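PDB 6CJ6: entry-fusion complex associated protein OPG083, which forms part of the vaccinia virus entry-fusion complex, which merges viral and cellular membranes and opens a pore for the virion core. Local coordinates for residues L13-Y18 with Q138-G143. Residues are numbered along the deposited sequence; the frame is centred on the assembly and turned at random.
Sequences LFIDSY and QIVNTG. With PDO (1,3-propandiol), chain X; MOH (methanol), chain B.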
loop_
_atom_site.group_PDB
_atom_site.type_symbol
_atom_site.label_atom_id
_atom_site.label_comp_id
_atom_site.label_asym_id
_atom_site.label_seq_id
_atom_site.Cartn_x
_atom_site.Cartn_y
_atom_site.Cartn_z
ATOM N N LEU A 13 -0.470 -2.090 -9.999
ATOM C CA LEU A 13 -0.769 -3.517 -10.051
ATOM C C LEU A 13 -1.021 -4.077 -8.657
ATOM O O LEU A 13 -1.916 -4.910 -8.468
ATOM C CB LEU A 13 0.370 -4.268 -10.740
ATOM C CG LEU A 13 0.732 -3.772 -12.141
ATOM C CD1 LEU A 13 1.771 -4.677 -12.783
ATOM C CD2 LEU A 13 -0.513 -3.670 -13.011
ATOM N N PHE A 14 -0.248 -3.627 -7.666
ATOM C CA PHE A 14 -0.419 -4.127 -6.305
ATOM C C PHE A 14 -1.778 -3.737 -5.743
ATOM O O PHE A 14 -2.518 -4.585 -5.227
ATOM C CB PHE A 14 0.705 -3.606 -5.405
ATOM C CG PHE A 14 0.418 -3.739 -3.932
ATOM C CD1 PHE A 14 0.660 -4.931 -3.268
ATOM C CD2 PHE A 14 -0.094 -2.670 -3.212
ATOM C CE1 PHE A 14 0.394 -5.056 -1.914
ATOM C CE2 PHE A 14 -0.363 -2.788 -1.862
ATOM C CZ PHE A 14 -0.119 -3.984 -1.211
ATOM N N ILE A 15 -2.127 -2.452 -5.827
ATOM C CA ILE A 15 -3.349 -1.993 -5.178
ATOM C C ILE A 15 -4.579 -2.585 -5.856
ATOM O O ILE A 15 -5.563 -2.924 -5.190
ATOM C CB ILE A 15 -3.390 -0.456 -5.072
ATOM C CG1 ILE A 15 -4.486 -0.027 -4.094
ATOM C CG2 ILE A 15 -3.598 0.189 -6.435
ATOM C CD1 ILE A 15 -4.298 -0.582 -2.695
ATOM N N ASP A 16 -4.539 -2.740 -7.181
ATOM C CA ASP A 16 -5.657 -3.366 -7.879
ATOM C C ASP A 16 -5.862 -4.796 -7.402
ATOM O O ASP A 16 -7.000 -5.236 -7.206
ATOM C CB ASP A 16 -5.422 -3.325 -9.389
ATOM C CG ASP A 16 -5.528 -1.924 -9.955
ATOM O OD1 ASP A 16 -5.979 -1.023 -9.218
ATOM O OD2 ASP A 16 -5.160 -1.722 -11.132
ATOM N N SER A 17 -4.765 -5.531 -7.201
ATOM C CA SER A 17 -4.851 -6.863 -6.609
ATOM C C SER A 17 -5.358 -6.793 -5.177
ATOM O O SER A 17 -6.220 -7.583 -4.772
ATOM C CB SER A 17 -3.474 -7.526 -6.642
ATOM O OG SER A 17 -3.443 -8.673 -5.809
ATOM N N TYR A 18 -4.828 -5.853 -4.395
ATOM C CA TYR A 18 -5.184 -5.771 -2.983
ATOM C C TYR A 18 -6.638 -5.353 -2.799
ATOM O O TYR A 18 -7.315 -5.837 -1.884
ATOM C CB TYR A 18 -4.233 -4.806 -2.272
ATOM C CG TYR A 18 -4.467 -4.675 -0.788
ATOM C CD1 TYR A 18 -4.591 -5.800 0.019
ATOM C CD2 TYR A 18 -4.540 -3.427 -0.187
ATOM C CE1 TYR A 18 -4.798 -5.682 1.379
ATOM C CE2 TYR A 18 -4.746 -3.300 1.173
ATOM C CZ TYR A 18 -4.874 -4.430 1.949
ATOM O OH TYR A 18 -5.081 -4.305 3.302
ATOM N N GLN A 138 -3.890 5.077 -5.583
ATOM C CA GLN A 138 -5.035 4.696 -4.766
ATOM C C GLN A 138 -4.566 4.338 -3.362
ATOM O O GLN A 138 -3.809 3.379 -3.179
ATOM C CB GLN A 138 -5.752 3.512 -5.406
ATOM C CG GLN A 138 -6.454 3.857 -6.700
ATOM C CD GLN A 138 -6.538 2.682 -7.642
ATOM O OE1 GLN A 138 -5.586 2.384 -8.366
ATOM N NE2 GLN A 138 -7.678 2.002 -7.639
ATOM N N ILE A 139 -5.016 5.105 -2.373
ATOM C CA ILE A 139 -4.671 4.891 -0.972
ATOM C C ILE A 139 -5.937 4.458 -0.245
ATOM O O ILE A 139 -6.937 5.189 -0.236
ATOM C CB ILE A 139 -4.057 6.151 -0.337
ATOM C CG1 ILE A 139 -2.555 6.228 -0.627
ATOM C CG2 ILE A 139 -4.279 6.168 1.163
ATOM C CD1 ILE A 139 -2.205 6.626 -2.036
ATOM N N VAL A 140 -5.903 3.271 0.355
ATOM C CA VAL A 140 -7.063 2.703 1.032
ATOM C C VAL A 140 -6.790 2.642 2.528
ATOM O O VAL A 140 -5.759 2.112 2.960
ATOM C CB VAL A 140 -7.448 1.325 0.459
ATOM C CG1 VAL A 140 -6.247 0.395 0.419
ATOM C CG2 VAL A 140 -8.581 0.710 1.267
ATOM N N ASN A 141 -7.707 3.199 3.314
ATOM C CA ASN A 141 -7.640 3.128 4.766
ATOM C C ASN A 141 -8.351 1.862 5.224
ATOM O O ASN A 141 -9.526 1.658 4.901
ATOM C CB ASN A 141 -8.329 4.340 5.389
ATOM C CG ASN A 141 -8.417 4.244 6.900
ATOM O OD1 ASN A 141 -7.493 3.754 7.553
ATOM N ND2 ASN A 141 -9.534 4.693 7.464
ATOM N N THR A 142 -7.651 1.016 5.978
ATOM C CA THR A 142 -8.278 -0.155 6.579
ATOM C C THR A 142 -8.536 0.014 8.071
ATOM O O THR A 142 -8.712 -0.983 8.778
ATOM C CB THR A 142 -7.482 -1.430 6.302
ATOM O OG1 THR A 142 -6.120 -1.253 6.715
ATOM C CG2 THR A 142 -7.561 -1.795 4.823
ATOM N N GLY A 143 -8.576 1.250 8.562
ATOM C CA GLY A 143 -8.932 1.488 9.946
ATOM C C GLY A 143 -7.958 0.945 10.962
ATOM O O GLY A 143 -8.326 0.764 12.125
HETATM C C1 PDO X . -5.016 -9.567 -9.465
HETATM O O1 PDO X . -4.838 -8.146 -9.451
HETATM C C2 PDO X . -4.871 -10.111 -8.049
HETATM C C3 PDO X . -6.217 -10.146 -7.337
HETATM O O3 PDO X . -6.022 -10.507 -5.965
HETATM C C MOH B . -4.207 -1.480 4.414
HETATM O O MOH B . -4.039 -0.116 4.745
HETATM O O HOH W 1 -8.966 -0.803 -8.570
#
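Ile15 meets Gln138 and Val140 where helix 10-24 lies against strand 133-141, a worked example of how a helix packs on a sheet: aliphatic branches fill the middle, a glutamine amide lies against one of them, and a buried hydroxyl sits at the far end. With Ile15 CG1 anti to the backbone N (chi1 -166°), CG1 lies 3.6 Å from Gln138 O, and the turn at chi2 (59°) brings CD1 to 3.8 Å from Val140 CG1. Ile15 CG2 lies off the plane of the Gln138 amide, nearest to OE1 at 3.5 Å. Tyr18 CE2 approaches the same Val140 CG1 at 4.1 Å, while Ile15 CD1 sits at the edge of the tyrosine ring. At the ring's far end, Tyr18 OH and Thr142 CG2 meet tip to tip at 3.8 Å, beside a methanol probably from the crystallisation liquor.

At the partly exposed margin, the Asp16 carboxylate and Gln138 amide are turned 64° apart. Within the sheet, Ile139 is backbone-bonded to the adjacent parallel strand 47-53, at Arg50 and Thr52; helix 59-74 packs against Tyr18. Van der Waals contact of Ile15, Tyr18 and Val140 therefore carries the contact; a water joins Asp16 OD1 to Gln138 NE2, where OD1 and OE1, both acceptors, make no bond, and buried Tyr18 OH has no hydrogen-bonding partner in the model.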